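Local coordinates for thylakoid lumenal 15 kDa protein 1, chloroplastic (Arabidopsis thaliana, PDB 3N90), which is of unknown function but folds as a right-handed quadrilateral beta-helix of pentapeptide repeats and belongs to the chloroplast thylakoid lumen, at residues A[7-11]-A[26-32]; A[58-63]-A[79-83]; A[70-76]-A[91-97]; A[122-126]-A[138-143]. The protein carries 2 engineered substitutions. All blocks are in the same frame, centred on the assembly; numbering follows the deposited sequence.

Interaction 1 (A[7-11]-A[26-32]); sequences PYGQG and QTLIRQD. With SO4 (sulfate ion), chain B.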
# COMPACT_ATOMS: atom_id res chain seq x y z
N PRO A 7 0.29 17.69 10.57
CA PRO A 7 -0.16 17.38 9.20
C PRO A 7 0.64 18.02 8.09
O PRO A 7 1.30 19.06 8.29
CB PRO A 7 -1.60 17.93 9.17
CG PRO A 7 -1.59 19.02 10.21
CD PRO A 7 -0.76 18.42 11.32
N TYR A 8 0.59 17.39 6.93
CA TYR A 8 1.35 17.82 5.79
C TYR A 8 0.41 18.34 4.72
O TYR A 8 -0.52 17.62 4.28
CB TYR A 8 2.21 16.67 5.22
CG TYR A 8 3.09 15.97 6.23
CD1 TYR A 8 4.30 16.53 6.62
CD2 TYR A 8 2.71 14.75 6.79
CE1 TYR A 8 5.12 15.89 7.54
CE2 TYR A 8 3.52 14.10 7.71
CZ TYR A 8 4.73 14.69 8.09
OH TYR A 8 5.56 14.07 9.00
N GLY A 9 0.66 19.56 4.27
CA GLY A 9 -0.04 20.09 3.10
C GLY A 9 0.19 19.18 1.90
O GLY A 9 1.20 18.48 1.84
N GLN A 10 -0.73 19.18 0.94
CA GLN A 10 -0.62 18.25 -0.20
C GLN A 10 0.63 18.57 -1.04
O GLN A 10 1.24 17.66 -1.63
CB GLN A 10 -1.88 18.30 -1.06
CG GLN A 10 -3.17 17.86 -0.32
CD GLN A 10 -3.19 16.38 0.05
OE1 GLN A 10 -2.15 15.76 0.28
NE2 GLN A 10 -4.39 15.81 0.09
N GLY A 11 1.04 19.84 -1.04
CA GLY A 11 2.23 20.26 -1.82
C GLY A 11 3.54 19.70 -1.31
O GLY A 11 4.56 19.68 -2.02
N GLN A 26 1.95 7.96 11.29
CA GLN A 26 1.36 9.26 11.07
C GLN A 26 -0.02 9.20 10.48
O GLN A 26 -0.36 8.23 9.78
CB GLN A 26 2.28 10.09 10.20
CG GLN A 26 3.65 10.19 10.85
CD GLN A 26 4.48 11.25 10.25
OE1 GLN A 26 5.66 11.40 10.59
NE2 GLN A 26 3.90 12.01 9.35
N THR A 27 -0.81 10.23 10.76
CA THR A 27 -2.13 10.37 10.19
C THR A 27 -1.99 11.05 8.86
O THR A 27 -1.63 12.24 8.78
CB THR A 27 -3.07 11.16 11.11
OG1 THR A 27 -3.09 10.51 12.36
CG2 THR A 27 -4.47 11.19 10.56
N LEU A 28 -2.24 10.27 7.79
CA LEU A 28 -2.11 10.73 6.42
C LEU A 28 -3.37 10.41 5.58
O LEU A 28 -3.28 9.98 4.43
CB LEU A 28 -0.86 10.12 5.77
CG LEU A 28 0.44 10.37 6.56
CD1 LEU A 28 1.48 9.34 6.20
CD2 LEU A 28 0.91 11.77 6.30
N ILE A 29 -4.53 10.65 6.16
CA ILE A 29 -5.78 10.37 5.49
C ILE A 29 -5.87 11.20 4.23
O ILE A 29 -5.74 12.42 4.26
CB ILE A 29 -6.94 10.65 6.46
CG1 ILE A 29 -6.89 9.63 7.62
CG2 ILE A 29 -8.27 10.70 5.70
CD1 ILE A 29 -7.96 9.88 8.75
N ARG A 30 -6.07 10.54 3.08
CA ARG A 30 -6.21 11.24 1.81
C ARG A 30 -5.01 12.13 1.43
O ARG A 30 -5.14 13.01 0.62
CB ARG A 30 -7.54 12.01 1.75
CG ARG A 30 -8.74 11.02 1.75
CD ARG A 30 -10.03 11.79 1.93
NE ARG A 30 -11.21 10.92 1.83
CZ ARG A 30 -12.35 11.11 2.48
NH1 ARG A 30 -12.46 12.11 3.35
NH2 ARG A 30 -13.37 10.28 2.29
N GLN A 31 -3.85 11.81 2.00
CA GLN A 31 -2.59 12.42 1.59
C GLN A 31 -2.32 12.12 0.10
O GLN A 31 -2.55 10.98 -0.38
CB GLN A 31 -1.45 11.89 2.44
CG GLN A 31 -0.24 12.85 2.44
CD GLN A 31 -0.52 14.18 3.11
OE1 GLN A 31 -1.26 14.24 4.11
NE2 GLN A 31 0.06 15.27 2.56
N ASP A 32 -1.84 13.15 -0.61
CA ASP A 32 -1.58 13.07 -2.05
C ASP A 32 -0.08 12.77 -2.26
O ASP A 32 0.76 13.65 -2.16
CB ASP A 32 -1.96 14.38 -2.76
CG ASP A 32 -1.91 14.27 -4.29
OD1 ASP A 32 -1.46 13.22 -4.83
OD2 ASP A 32 -2.34 15.22 -4.99
S SO4 B . -4.29 20.12 3.14
O1 SO4 B . -3.62 20.65 1.95
O2 SO4 B . -4.89 21.19 3.94
O3 SO4 B . -3.28 19.49 4.00
O4 SO4 B . -5.31 19.17 2.76
O HOH W 1 -0.97 14.95 6.73
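Tyr8 and Gln26 meet edge to edge where the N-terminal segment 7-11 covers the first turns of the right-handed quadrilateral beta-helix. The phenol ring and the Gln26 amide lie nearly coplanar, 13° apart, although the two side chains cross at about a right angle. Gln26 NE2 gives at most a weak hydrogen bond to Tyr8 OH (2.7 Å), and the placement of this amide is doubtful because NE2 also crowds Tyr8 CE2; the hydroxyl is also bonded to Phe2 O. Farther back along the same ring edge, Leu28 CD2 packs against Tyr8 CD2 at 3.5 Å, while Phe23 meets the ring edge-to-face.

Gln31 and Gln10 slide past each other in opposite directions, their amides turned well apart. Gln31 NE2 binds Tyr8 O at 3.0 Å from above the carbonyl plane, and it also bonds to Thr13 OG1. A water joins Gln31 OE1 to Tyr8 N, which leaves the buried Gln31 amide gripped at both ends.

Bent at chi2 (-67°), Gln10 turns its amide onto the backbone of 30-32 and acts there as both acceptor and donor. Its OE1 accepts from Asp32 N at 2.8 Å, and NE2 donates to Arg30 O at 2.9 Å, with that oxygen only 2° out of the Gln10 amide plane.

Interaction 2 (A[58-63]-A[79-83]); sequences LTGADL and TKVNL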
# COMPACT_ATOMS: atom_id res chain seq x y z
N LEU A 58 7.13 3.01 -4.87
CA LEU A 58 7.15 2.58 -3.47
C LEU A 58 8.23 1.52 -3.19
O LEU A 58 8.21 0.87 -2.13
CB LEU A 58 5.75 2.07 -3.05
CG LEU A 58 4.79 3.23 -2.70
CD1 LEU A 58 3.31 2.85 -2.89
CD2 LEU A 58 5.04 3.71 -1.23
N THR A 59 9.14 1.34 -4.14
CA THR A 59 10.04 0.20 -4.08
C THR A 59 10.71 0.08 -2.70
O THR A 59 11.30 1.05 -2.20
CB THR A 59 11.14 0.33 -5.16
OG1 THR A 59 10.53 0.26 -6.45
CG2 THR A 59 12.15 -0.83 -5.00
N GLY A 60 10.56 -1.08 -2.05
CA GLY A 60 11.19 -1.29 -0.73
C GLY A 60 10.60 -0.59 0.48
O GLY A 60 11.18 -0.63 1.59
N ALA A 61 9.45 0.06 0.28
CA ALA A 61 8.79 0.79 1.36
C ALA A 61 8.24 -0.19 2.39
O ALA A 61 7.93 -1.34 2.05
CB ALA A 61 7.69 1.67 0.81
N ASP A 62 8.09 0.28 3.62
CA ASP A 62 7.38 -0.46 4.68
C ASP A 62 5.95 0.06 4.85
O ASP A 62 5.72 1.15 5.40
CB ASP A 62 8.16 -0.38 5.99
CG ASP A 62 7.66 -1.40 7.03
OD1 ASP A 62 6.63 -2.06 6.78
OD2 ASP A 62 8.30 -1.50 8.11
N LEU A 63 4.97 -0.68 4.33
CA LEU A 63 3.57 -0.35 4.59
C LEU A 63 2.91 -1.35 5.60
O LEU A 63 1.67 -1.48 5.66
CB LEU A 63 2.82 -0.26 3.28
CG LEU A 63 2.92 1.06 2.48
CD1 LEU A 63 2.26 0.73 1.16
CD2 LEU A 63 2.11 2.17 3.11
N THR A 79 7.06 -2.74 -5.75
CA THR A 79 7.96 -3.90 -5.73
C THR A 79 8.70 -3.96 -4.40
O THR A 79 9.14 -2.95 -3.87
CB THR A 79 8.99 -3.87 -6.92
OG1 THR A 79 9.83 -2.75 -6.76
CG2 THR A 79 8.31 -3.77 -8.26
N LYS A 80 8.84 -5.17 -3.85
CA LYS A 80 9.63 -5.37 -2.62
C LYS A 80 9.15 -4.54 -1.41
O LYS A 80 9.93 -4.14 -0.55
CB LYS A 80 11.12 -5.15 -2.90
CG LYS A 80 11.74 -6.15 -3.86
CD LYS A 80 13.26 -5.90 -4.02
CE LYS A 80 13.82 -6.65 -5.22
NZ LYS A 80 14.02 -8.11 -4.89
N VAL A 81 7.84 -4.34 -1.36
CA VAL A 81 7.21 -3.54 -0.33
C VAL A 81 6.71 -4.50 0.73
O VAL A 81 6.21 -5.57 0.40
CB VAL A 81 6.00 -2.77 -0.90
CG1 VAL A 81 5.14 -2.15 0.20
CG2 VAL A 81 6.46 -1.68 -1.91
N ASN A 82 6.84 -4.11 1.99
CA ASN A 82 6.28 -4.90 3.06
C ASN A 82 4.83 -4.49 3.29
O ASN A 82 4.55 -3.35 3.68
CB ASN A 82 7.12 -4.75 4.32
CG ASN A 82 6.77 -5.76 5.38
OD1 ASN A 82 5.76 -6.46 5.29
ND2 ASN A 82 7.60 -5.84 6.42
N LEU A 83 3.92 -5.41 2.98
CA LEU A 83 2.50 -5.18 3.21
C LEU A 83 1.89 -6.11 4.29
O LEU A 83 0.67 -6.28 4.34
CB LEU A 83 1.68 -5.24 1.92
CG LEU A 83 1.79 -4.07 0.90
CD1 LEU A 83 1.18 -4.57 -0.42
CD2 LEU A 83 1.11 -2.84 1.38
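Leu63 and Leu83 lie side by side and point the same way, Leu83 CD2 resting against Leu63 CB at 3.6 Å. Both are buried, as is Val81, whose side chain packs against the 58-63 segment. With CG1 anti to the backbone N (chi1 168°), Val81 places that methyl 4.2 Å from Leu63 CD1 and turns CG2 onto Leu58 O at 3.1 Å. The same CG2 is near Leu58 CB and Ala61 CB, so one branched side chain touches both ends of the type II turn from Leu58 to Ala61.

The polar residues are matched in the same stacked manner. Asp62 and Asn82 run alongside each other, with carboxylate and amide planes 5° apart; the closest approach is Asp62 OD1 to Asn82 CB, at 3.7 Å. Their polar ends are held within their own coils, Asp62 OD1 by Ser64 OG and Asn82 OD1 by Thr84 OG1.

Backbone bonds set this register. Gly60 N donates to Thr79 O (3.0 Å), Asn82 N to Ala61 O (3.0 Å) and Leu63 N to Asn82 O (2.8 Å), the last two flanking a single bridge between Asp62 and Asn82. Gly60 has positive phi, and its CA makes a CH...O contact with Lys80 O. Such residue-over-residue stacking is the hallmark of the pentapeptide-repeat beta-helix. The coil before, through Gln40, Ala41 and Phe43, bonds to 58-63, and the coil after, through Lys100, bonds to 79-83. The pair thus sits between two further coils, with no regular helix or strand between its segments.

Interaction 3 (A[70-76]-A[91-97]); sequences GADFSLA and ATMMGNT. Engineered in segment 91-97: Met93 (natural residue Val), Met94 (natural residue Thr).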
# COMPACT_ATOMS: atom_id res chain seq x y z
N GLY A 70 -9.26 2.10 0.69
CA GLY A 70 -9.64 3.02 -0.36
C GLY A 70 -8.48 3.79 -1.01
O GLY A 70 -8.70 4.70 -1.83
N ALA A 71 -7.25 3.41 -0.66
CA ALA A 71 -6.09 4.09 -1.26
C ALA A 71 -5.94 3.71 -2.72
O ALA A 71 -6.37 2.61 -3.13
CB ALA A 71 -4.83 3.76 -0.52
N ASP A 72 -5.29 4.59 -3.48
CA ASP A 72 -5.12 4.33 -4.91
C ASP A 72 -3.67 3.97 -5.21
O ASP A 72 -2.78 4.82 -5.05
CB ASP A 72 -5.52 5.53 -5.72
CG ASP A 72 -5.52 5.25 -7.24
OD1 ASP A 72 -5.45 4.06 -7.64
OD2 ASP A 72 -5.59 6.20 -8.02
N PHE A 73 -3.43 2.73 -5.63
CA PHE A 73 -2.09 2.32 -6.01
C PHE A 73 -2.00 2.15 -7.54
O PHE A 73 -1.07 1.53 -8.04
CB PHE A 73 -1.70 1.00 -5.34
CG PHE A 73 -1.50 1.11 -3.87
CD1 PHE A 73 -0.25 1.46 -3.35
CD2 PHE A 73 -2.54 0.85 -3.00
CE1 PHE A 73 -0.05 1.56 -1.97
CE2 PHE A 73 -2.35 0.96 -1.64
CZ PHE A 73 -1.10 1.31 -1.13
N SER A 74 -2.96 2.70 -8.27
CA SER A 74 -2.93 2.52 -9.73
C SER A 74 -1.60 3.01 -10.28
O SER A 74 -1.15 4.08 -9.90
CB SER A 74 -4.09 3.26 -10.37
OG SER A 74 -5.31 2.74 -9.86
N LEU A 75 -1.00 2.21 -11.16
CA LEU A 75 0.27 2.54 -11.86
C LEU A 75 1.49 2.61 -10.95
O LEU A 75 2.59 2.93 -11.42
CB LEU A 75 0.18 3.87 -12.64
CG LEU A 75 -1.03 4.13 -13.55
CD1 LEU A 75 -0.80 5.28 -14.49
CD2 LEU A 75 -1.32 2.88 -14.32
N ALA A 76 1.30 2.35 -9.66
CA ALA A 76 2.41 2.43 -8.72
C ALA A 76 3.38 1.27 -8.88
O ALA A 76 2.99 0.13 -9.27
CB ALA A 76 1.89 2.49 -7.23
N ALA A 91 -9.23 -0.57 -1.81
CA ALA A 91 -8.20 0.14 -2.57
C ALA A 91 -8.31 -0.15 -4.07
O ALA A 91 -9.06 -1.07 -4.49
CB ALA A 91 -6.78 -0.23 -2.05
N THR A 92 -7.61 0.64 -4.88
CA THR A 92 -7.52 0.37 -6.33
C THR A 92 -6.09 0.18 -6.76
O THR A 92 -5.20 0.75 -6.14
CB THR A 92 -8.19 1.49 -7.16
OG1 THR A 92 -7.82 2.76 -6.64
CG2 THR A 92 -9.69 1.36 -7.05
N MET A 93 -5.88 -0.64 -7.80
CA MET A 93 -4.54 -0.89 -8.33
C MET A 93 -4.64 -1.20 -9.82
O MET A 93 -4.29 -2.28 -10.26
CB MET A 93 -3.73 -1.94 -7.49
CG MET A 93 -4.49 -3.25 -7.13
SD MET A 93 -3.62 -4.23 -5.82
CE MET A 93 -3.94 -3.22 -4.37
N MET A 94 -5.13 -0.22 -10.58
CA MET A 94 -5.27 -0.33 -12.04
C MET A 94 -3.98 -0.27 -12.85
O MET A 94 -2.96 0.33 -12.43
CB MET A 94 -6.19 0.74 -12.58
CG MET A 94 -7.62 0.56 -12.16
SD MET A 94 -8.61 1.97 -12.73
CE MET A 94 -8.67 2.97 -11.24
N GLY A 95 -4.05 -0.89 -14.02
CA GLY A 95 -2.94 -0.85 -14.98
C GLY A 95 -1.69 -1.57 -14.54
O GLY A 95 -1.74 -2.52 -13.76
N ASN A 96 -0.58 -1.09 -15.07
CA ASN A 96 0.76 -1.61 -14.93
C ASN A 96 1.37 -1.41 -13.54
O ASN A 96 2.48 -0.86 -13.43
CB ASN A 96 1.64 -0.84 -15.90
CG ASN A 96 1.47 0.69 -15.75
OD1 ASN A 96 0.51 1.25 -16.28
ND2 ASN A 96 2.36 1.34 -14.98
N THR A 97 0.67 -1.85 -12.51
CA THR A 97 1.18 -1.79 -11.14
C THR A 97 1.99 -3.07 -10.96
O THR A 97 1.55 -4.14 -11.41
CB THR A 97 0.00 -1.78 -10.13
OG1 THR A 97 -0.98 -0.82 -10.55
CG2 THR A 97 0.47 -1.43 -8.72
O HOH W 2 -8.98 4.38 -4.87
O HOH W 3 4.82 -0.60 -11.81
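Asp72 leans on Thr92 from CB to carboxylate. Its CB lies 3.7 Å from Thr92 OG1, its CG is nearer to the same hydroxyl, and OD1 accepts a hydrogen bond from it at 2.9 Å, met from above the carboxylate plane. With CG anti to the backbone N (chi1 -173°), the carboxylate also faces its own chain: OD1 takes Ser74 N in an Asx turn, and Ser74 OG at 2.6 Å on its syn lone pair. Three donors therefore grip one oxygen and fix the rotation of the group. A leucine here would probably leave the Thr92 hydroxyl and both the N-H and the hydroxyl of Ser74 without their common acceptor, with Ser74 OG held by Met94 N alone among the bonds described.

Ser74 OG passes the link onward by accepting from Met94 N at 3.1 Å. Met94 and Met93 are both engineered residues; Met93 CB packs 4.2 Å from Phe73 CB.

These side-chain bonds lie beside the backbone pairing of successive coils in the quadrilateral beta-helix. Thr92 N donates to Ala71 O, and Phe73 N to Thr92 O at 2.7 Å, about a single bridge between Asp72 and Thr92. The buried Phe73 ring has Ala91 CB near its edge and meets Phe53 on a neighbouring coil with planes about 10° apart.

Beyond Ser74 the second segment runs through Gly95 to an inverse gamma turn centred on Asn96. Leu75 N donates to Met94 O at 3.0 Å and weakly to Thr97 OG1, while one water joins Ala76 O to Asn96 O.

Interaction 4 (A[122-126]-A[138-143]); sequences LCKVA and RDTLLC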
# COMPACT_ATOMS: atom_id res chain seq x y z
N LEU A 122 -0.50 -12.41 -7.18
CA LEU A 122 -0.69 -12.19 -5.76
C LEU A 122 -1.01 -13.49 -5.03
O LEU A 122 -0.50 -13.71 -3.92
CB LEU A 122 -1.80 -11.15 -5.53
CG LEU A 122 -1.39 -9.71 -5.88
CD1 LEU A 122 -2.59 -8.78 -5.81
CD2 LEU A 122 -0.27 -9.20 -5.01
N CYS A 123 -1.81 -14.34 -5.66
CA CYS A 123 -2.21 -15.64 -5.09
C CYS A 123 -1.06 -16.63 -4.98
O CYS A 123 -1.15 -17.58 -4.20
CB CYS A 123 -3.34 -16.27 -5.88
SG CYS A 123 -4.93 -15.50 -5.56
N LYS A 124 0.01 -16.42 -5.76
CA LYS A 124 1.21 -17.24 -5.64
C LYS A 124 1.94 -16.90 -4.39
O LYS A 124 2.69 -17.73 -3.87
CB LYS A 124 2.19 -17.02 -6.80
CG LYS A 124 1.77 -17.71 -8.06
CD LYS A 124 2.71 -17.34 -9.19
CE LYS A 124 2.21 -17.99 -10.48
NZ LYS A 124 2.96 -17.40 -11.60
N VAL A 125 1.81 -15.66 -3.94
CA VAL A 125 2.61 -15.25 -2.79
C VAL A 125 1.74 -14.98 -1.55
O VAL A 125 2.28 -14.57 -0.53
CB VAL A 125 3.51 -14.00 -3.09
CG1 VAL A 125 4.66 -14.35 -4.06
CG2 VAL A 125 2.67 -12.84 -3.60
N ALA A 126 0.41 -15.23 -1.66
CA ALA A 126 -0.58 -14.89 -0.63
C ALA A 126 -0.74 -15.93 0.47
O ALA A 126 -0.94 -17.13 0.21
CB ALA A 126 -1.96 -14.59 -1.26
N ARG A 138 -5.83 -14.91 1.26
CA ARG A 138 -6.27 -15.73 0.11
C ARG A 138 -7.75 -15.62 -0.20
O ARG A 138 -8.13 -15.69 -1.36
CB ARG A 138 -5.90 -17.19 0.34
CG ARG A 138 -4.40 -17.44 0.49
CD ARG A 138 -4.08 -18.92 0.46
NE ARG A 138 -4.35 -19.55 -0.84
CZ ARG A 138 -3.61 -19.37 -1.94
NH1 ARG A 138 -2.56 -18.55 -1.94
NH2 ARG A 138 -3.93 -19.99 -3.06
N ASP A 139 -8.58 -15.47 0.84
CA ASP A 139 -10.02 -15.29 0.63
C ASP A 139 -10.36 -13.93 0.09
O ASP A 139 -11.21 -13.79 -0.79
CB ASP A 139 -10.80 -15.55 1.92
CG ASP A 139 -10.75 -17.00 2.34
OD1 ASP A 139 -10.60 -17.86 1.45
OD2 ASP A 139 -10.87 -17.26 3.56
N THR A 140 -9.69 -12.89 0.61
CA THR A 140 -9.93 -11.54 0.12
C THR A 140 -9.53 -11.45 -1.33
O THR A 140 -10.11 -10.69 -2.09
CB THR A 140 -9.20 -10.47 0.97
OG1 THR A 140 -7.78 -10.62 0.83
CG2 THR A 140 -9.57 -10.63 2.44
N LEU A 141 -8.54 -12.27 -1.71
CA LEU A 141 -8.05 -12.35 -3.09
C LEU A 141 -8.82 -13.36 -3.93
O LEU A 141 -8.67 -13.40 -5.15
CB LEU A 141 -6.56 -12.75 -3.10
CG LEU A 141 -5.55 -11.67 -2.72
CD1 LEU A 141 -4.16 -12.20 -2.55
CD2 LEU A 141 -5.57 -10.52 -3.73
N LEU A 142 -9.63 -14.19 -3.26
CA LEU A 142 -10.46 -15.20 -3.93
C LEU A 142 -9.58 -16.14 -4.74
O LEU A 142 -9.83 -16.39 -5.93
CB LEU A 142 -11.51 -14.54 -4.82
CG LEU A 142 -12.53 -13.66 -4.07
CD1 LEU A 142 -13.34 -12.85 -5.07
CD2 LEU A 142 -13.44 -14.54 -3.18
N CYS A 143 -8.54 -16.65 -4.08
CA CYS A 143 -7.58 -17.50 -4.76
C CYS A 143 -8.19 -18.83 -5.20
O CYS A 143 -7.91 -19.28 -6.30
CB CYS A 143 -6.34 -17.72 -3.92
SG CYS A 143 -5.43 -16.16 -3.67
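Leu141 lays its CD1 methyl against Ala126 CB at 3.5 Å, tighter than usual van der Waals contact, and also reaches Leu122 CB. Leu122 and Leu141 cross at about a right angle. Phe109 and Leu114 also touch Leu141, which probably joins this apolar cluster to the end of the beta-helix.

Beside it, Cys123 SG and Cys143 SG form a disulfide of 2.1 Å with a chi3 of -89°, close to the relaxed value. Cys143 N bonds to Arg138 O in the Schellman motif, with Leu142 of positive phi as C-prime residue, that ends helix 137-140.

Arg138 bends at chi3 (66°) and brings its guanidinium edge-on to the end of helix 116-125. NH1 donates twice, to Cys123 O at 2.8 Å on a lone pair and to Ala126 O at 3.0 Å; both oxygens lie near the guanidinium plane. Cys143 CB lies over one face, toward its rim, and NH2 bonds to Asn144 OD1. A methionine in place of Arg138 would probably leave both carbonyl oxygens without this donor and the helix end without its nearby positive charge.

The contact thus combines a covalent link with a cation set at carbonyls of a helix C-terminal end, where the charge would probably be favourable to the helix dipole.

Overall arrangement
From the N terminus, interaction 1 comes first: 26-32 returns to 7-11, closing a loop that includes part of helix 10-13 and capping the start of the beta-helix. The chain then winds through its coils. Interactions 2 and 3 cross, because 70-76 falls between 58-63 and 79-83, while 91-97 follows both; each joins one coil to the next. They touch directly, Phe73 CE1 lying 3.7 Å from Leu58 CD1 inside the beta-helix. Interaction 4 follows in series, fastening helix 116-125 to helix 137-140. Its centre is about 30 Å from that of interaction 1, across the centre of the chain, so the two mark opposite ends of the fold.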